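Local coordinates for flagellar biosynthetic protein FliP (Thermotoga maritima MSB8, PDB 5H72), which probably takes part in flagellum-specific protein export as a subunit of the membrane-embedded type III export gate, of which this chain is the periplasmic domain, at residues 23-26 and 27-31; 62-65 and 66-69. All coordinates share one frame; numbering follows the deposited sequence.

Contact 1. Residues 23-26 and 27-31; sequences QRVN and TRIRE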
loop_
_atom_site.group_PDB
_atom_site.type_symbol
_atom_site.label_atom_id
_atom_site.label_comp_id
_atom_site.label_asym_id
_atom_site.label_seq_id
_atom_site.Cartn_x
_atom_site.Cartn_y
_atom_site.Cartn_z
ATOM N N GLN A 23 -3.922 -15.058 5.789
ATOM C CA GLN A 23 -3.810 -14.988 7.239
ATOM C C GLN A 23 -2.352 -14.805 7.674
ATOM O O GLN A 23 -2.055 -14.079 8.621
ATOM C CB GLN A 23 -4.397 -16.245 7.875
ATOM C CG GLN A 23 -5.798 -16.050 8.438
ATOM C CD GLN A 23 -5.809 -15.211 9.713
ATOM O OE1 GLN A 23 -5.856 -13.976 9.663
ATOM N NE2 GLN A 23 -5.763 -15.880 10.862
ATOM N N ARG A 24 -1.446 -15.474 6.973
ATOM C CA ARG A 24 -0.031 -15.281 7.211
ATOM C C ARG A 24 0.367 -13.843 6.908
ATOM O O ARG A 24 1.117 -13.225 7.678
ATOM C CB ARG A 24 0.801 -16.241 6.365
ATOM C CG ARG A 24 0.615 -17.709 6.709
ATOM C CD ARG A 24 1.272 -18.068 8.018
ATOM N NE ARG A 24 1.783 -19.434 7.974
ATOM C CZ ARG A 24 3.013 -19.785 8.333
ATOM N NH1 ARG A 24 3.866 -18.870 8.773
ATOM N NH2 ARG A 24 3.389 -21.055 8.254
ATOM N N VAL A 25 -0.138 -13.311 5.793
ATOM C CA VAL A 25 0.203 -11.954 5.374
ATOM C C VAL A 25 -0.444 -10.932 6.305
ATOM O O VAL A 25 0.156 -9.902 6.606
ATOM C CB VAL A 25 -0.204 -11.691 3.896
ATOM C CG1 VAL A 25 -0.038 -10.226 3.530
ATOM C CG2 VAL A 25 0.620 -12.566 2.965
ATOM N N ASN A 26 -1.645 -11.225 6.793
ATOM C CA ASN A 26 -2.296 -10.359 7.780
ATOM C C ASN A 26 -1.474 -10.288 9.072
ATOM O O ASN A 26 -1.250 -9.206 9.621
ATOM C CB ASN A 26 -3.725 -10.845 8.074
ATOM C CG ASN A 26 -4.435 -10.005 9.145
ATOM O OD1 ASN A 26 -4.778 -8.845 8.918
ATOM N ND2 ASN A 26 -4.677 -10.605 10.308
ATOM N N THR A 27 -1.008 -11.443 9.537
ATOM C CA THR A 27 -0.218 -11.518 10.759
ATOM C C THR A 27 1.077 -10.732 10.599
ATOM O O THR A 27 1.450 -9.952 11.475
ATOM C CB THR A 27 0.100 -12.976 11.143
ATOM O OG1 THR A 27 -1.124 -13.680 11.386
ATOM C CG2 THR A 27 0.955 -13.030 12.392
ATOM N N ARG A 28 1.749 -10.914 9.469
ATOM C CA ARG A 28 2.993 -10.202 9.198
ATOM C C ARG A 28 2.781 -8.686 9.219
ATOM O O ARG A 28 3.552 -7.945 9.811
ATOM C CB ARG A 28 3.572 -10.644 7.854
ATOM C CG ARG A 28 4.812 -9.894 7.412
ATOM C CD ARG A 28 6.109 -10.502 7.960
ATOM N NE ARG A 28 6.250 -10.390 9.414
ATOM C CZ ARG A 28 6.826 -9.364 10.041
ATOM N NH1 ARG A 28 7.309 -8.339 9.349
ATOM N NH2 ARG A 28 6.924 -9.365 11.365
ATOM N N ILE A 29 1.706 -8.231 8.595
ATOM C CA ILE A 29 1.427 -6.800 8.513
ATOM C C ILE A 29 1.057 -6.239 9.884
ATOM O O ILE A 29 1.511 -5.160 10.247
ATOM C CB ILE A 29 0.313 -6.509 7.490
ATOM C CG1 ILE A 29 0.799 -6.901 6.094
ATOM C CG2 ILE A 29 -0.066 -5.043 7.504
ATOM C CD1 ILE A 29 -0.275 -6.845 5.033
ATOM N N ARG A 30 0.255 -6.974 10.654
ATOM C CA ARG A 30 -0.037 -6.566 12.032
ATOM C C ARG A 30 1.239 -6.427 12.840
ATOM O O ARG A 30 1.427 -5.433 13.541
ATOM C CB ARG A 30 -0.967 -7.564 12.723
ATOM C CG ARG A 30 -2.420 -7.450 12.284
ATOM C CD ARG A 30 -3.298 -8.397 13.082
ATOM N NE ARG A 30 -3.296 -8.090 14.509
ATOM C CZ ARG A 30 -4.100 -7.199 15.079
ATOM N NH1 ARG A 30 -4.971 -6.521 14.348
ATOM N NH2 ARG A 30 -4.040 -6.981 16.382
ATOM N N GLU A 31 2.120 -7.417 12.719
ATOM C CA GLU A 31 3.379 -7.428 13.472
ATOM C C GLU A 31 4.282 -6.236 13.147
ATOM O O GLU A 31 4.889 -5.674 14.054
ATOM C CB GLU A 31 4.147 -8.742 13.232
ATOM C CG GLU A 31 3.577 -9.953 13.975
ATOM C CD GLU A 31 4.366 -11.249 13.723
ATOM O OE1 GLU A 31 5.333 -11.230 12.922
ATOM O OE2 GLU A 31 4.017 -12.292 14.332
#

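Contact 2. Residues 62-65 and 66-69; sequences EAPN and AVLI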
loop_
_atom_site.group_PDB
_atom_site.type_symbol
_atom_site.label_atom_id
_atom_site.label_comp_id
_atom_site.label_asym_id
_atom_site.label_seq_id
_atom_site.Cartn_x
_atom_site.Cartn_y
_atom_site.Cartn_z
ATOM N N GLU A 62 -4.270 -6.226 20.888
ATOM C CA GLU A 62 -5.680 -6.618 20.893
ATOM C C GLU A 62 -6.543 -5.691 20.025
ATOM O O GLU A 62 -7.732 -5.930 19.848
ATOM C CB GLU A 62 -6.221 -6.645 22.326
ATOM C CG GLU A 62 -5.415 -7.517 23.286
ATOM C CD GLU A 62 -5.727 -7.232 24.755
ATOM O OE1 GLU A 62 -6.420 -6.227 25.047
ATOM O OE2 GLU A 62 -5.274 -8.016 25.622
ATOM N N ALA A 63 -5.954 -4.629 19.487
ATOM C CA ALA A 63 -6.712 -3.745 18.612
ATOM C C ALA A 63 -6.982 -4.421 17.271
ATOM O O ALA A 63 -6.074 -4.989 16.661
ATOM C CB ALA A 63 -5.981 -2.438 18.404
ATOM N N PRO A 64 -8.240 -4.379 16.820
ATOM C CA PRO A 64 -8.587 -4.876 15.484
ATOM C C PRO A 64 -7.968 -3.988 14.399
ATOM O O PRO A 64 -7.549 -2.862 14.680
ATOM C CB PRO A 64 -10.119 -4.795 15.464
ATOM C CG PRO A 64 -10.435 -3.679 16.422
ATOM C CD PRO A 64 -9.404 -3.803 17.519
ATOM N N ASN A 65 -7.912 -4.488 13.173
ATOM C CA ASN A 65 -7.267 -3.736 12.110
ATOM C C ASN A 65 -7.950 -2.392 11.844
ATOM O O ASN A 65 -7.294 -1.437 11.437
ATOM C CB ASN A 65 -7.205 -4.577 10.836
ATOM C CG ASN A 65 -6.131 -5.650 10.900
ATOM O OD1 ASN A 65 -5.151 -5.523 11.636
ATOM N ND2 ASN A 65 -6.309 -6.712 10.131
ATOM N N ALA A 66 -9.251 -2.300 12.104
ATOM C CA ALA A 66 -9.982 -1.042 11.904
ATOM C C ALA A 66 -9.459 0.071 12.802
ATOM O O ALA A 66 -9.667 1.259 12.520
ATOM C CB ALA A 66 -11.473 -1.244 12.146
ATOM N N VAL A 67 -8.790 -0.316 13.882
ATOM C CA VAL A 67 -8.170 0.621 14.797
ATOM C C VAL A 67 -6.672 0.673 14.552
ATOM O O VAL A 67 -6.070 1.749 14.494
ATOM C CB VAL A 67 -8.427 0.214 16.284
ATOM C CG1 VAL A 67 -7.542 1.000 17.230
ATOM C CG2 VAL A 67 -9.893 0.386 16.638
ATOM N N LEU A 68 -6.070 -0.504 14.420
ATOM C CA LEU A 68 -4.618 -0.620 14.315
ATOM C C LEU A 68 -4.073 0.097 13.076
ATOM O O LEU A 68 -3.117 0.854 13.164
ATOM C CB LEU A 68 -4.205 -2.091 14.300
ATOM C CG LEU A 68 -2.712 -2.436 14.394
ATOM C CD1 LEU A 68 -2.085 -1.856 15.664
ATOM C CD2 LEU A 68 -2.519 -3.948 14.342
ATOM N N ILE A 69 -4.703 -0.119 11.929
ATOM C CA ILE A 69 -4.205 0.460 10.687
ATOM C C ILE A 69 -4.266 1.995 10.679
ATOM O O ILE A 69 -3.274 2.632 10.326
ATOM C CB ILE A 69 -4.964 -0.125 9.461
ATOM C CG1 ILE A 69 -4.686 -1.622 9.362
ATOM C CG2 ILE A 69 -4.530 0.563 8.182
ATOM C CD1 ILE A 69 -5.504 -2.311 8.327
#

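Contact 1. Residues 23-26 and 27-31
The side chains of N26 and R30, one helical turn apart, run side by side and point the same way, with the amide and guanidinium planes 39° apart; ND2 of N26 lies 3.8 Å from CD of R30, against the aliphatic part of the arginine. OD1 of N26 and the tip of R30 are both turned to N65 at the start of helix 65-80. The guanidinium of R28 has E31 at its edge, nearly in plane: NH2 of R28 gives a salt-bridging hydrogen bond of 2.9 Å to OE1 of E31, on the anti lone pair. NH1 of the same arginine bridges to E76 and E36 of the second subunit, which probably stabilises its positive charge.

On another side of the helix, CG1 of V25 meets CD1 of I29 at 3.7 Å, the two side chains crossing at a slant. The carbonyl oxygen of Q23 is gripped twice, by N of T27 at 3.0 Å and by OG1 of T27 at 2.9 Å, from opposite faces of the carbonyl plane. With chi1 at -62°, OG1 sits beside its own backbone nitrogen and can fold back to that oxygen. Together with the i to i+4 bonds from R28, I29 and R30, this is the regular ladder of an alpha-helix, with a threonine hydroxyl doubling one rung, within helix 17-39.

Contact 2. Residues 62-65 and 66-69
From an extended backbone at A63 and P64 the chain turns into helical conformation at N65, and P64, at the N-cap position, hands the loop over to helix 65-80. The carbonyl oxygen of P64 accepts two backbone bonds: N of L68 reaches it at 2.8 Å, almost straight and in the carbonyl plane, whereas N of V67 comes at 2.9 Å from above that plane, with a more bent N-H...O angle of 148°. The next rung runs from N of I69 to O of N65, 2.9 Å long.

V67 packs back on the loop with both of its methyl groups. CG1, placed anti to the backbone nitrogen (chi1 168°), meets CB of A63 at 4.0 Å, while CG2 crosses to CG of the P64 ring at 4.1 Å. V46 of helix 43-52 touches both A63 and V67, adding to this apolar patch. Further round the helix, CD1 of I69 comes back along the turn to CB of N65, 3.8 Å away. CD2 of L68 approaches OD1 of N65, an oxygen that is bonded to R30 of helix 17-39, and L68 itself also packs against M33 and L37 of that helix.

The carbonyl of P64, meeting two amide donors, ties the first turn to the loop, and its ring adds an apolar contact to V67. The polar end of N65 is spent on helix 17-39, leaving backbone bonds and apolar contacts to hold the turn together.

In the fold
Contact 1 lies midway along helix 17-39, and contact 2, later in the chain, forms the start of helix 65-80; their centres are about 12 Å apart. Polar side chains of 23-31 join them directly: OD1 of N26 meets ND2 of N65 at 2.9 Å, and NH2 of R30 meets O of A63 at 2.9 Å, both probable hydrogen bonds. R30 also bonds through NH1 to OD1 of N65, so two residues of the long helix hold both ends of one asparagine amide. Near this junction NH1 of R30 packs on CD2 of L68. Contact 1 additionally faces the second subunit through R24, V25 and R28, whereas contact 2 is touched by no other chain of the assembly.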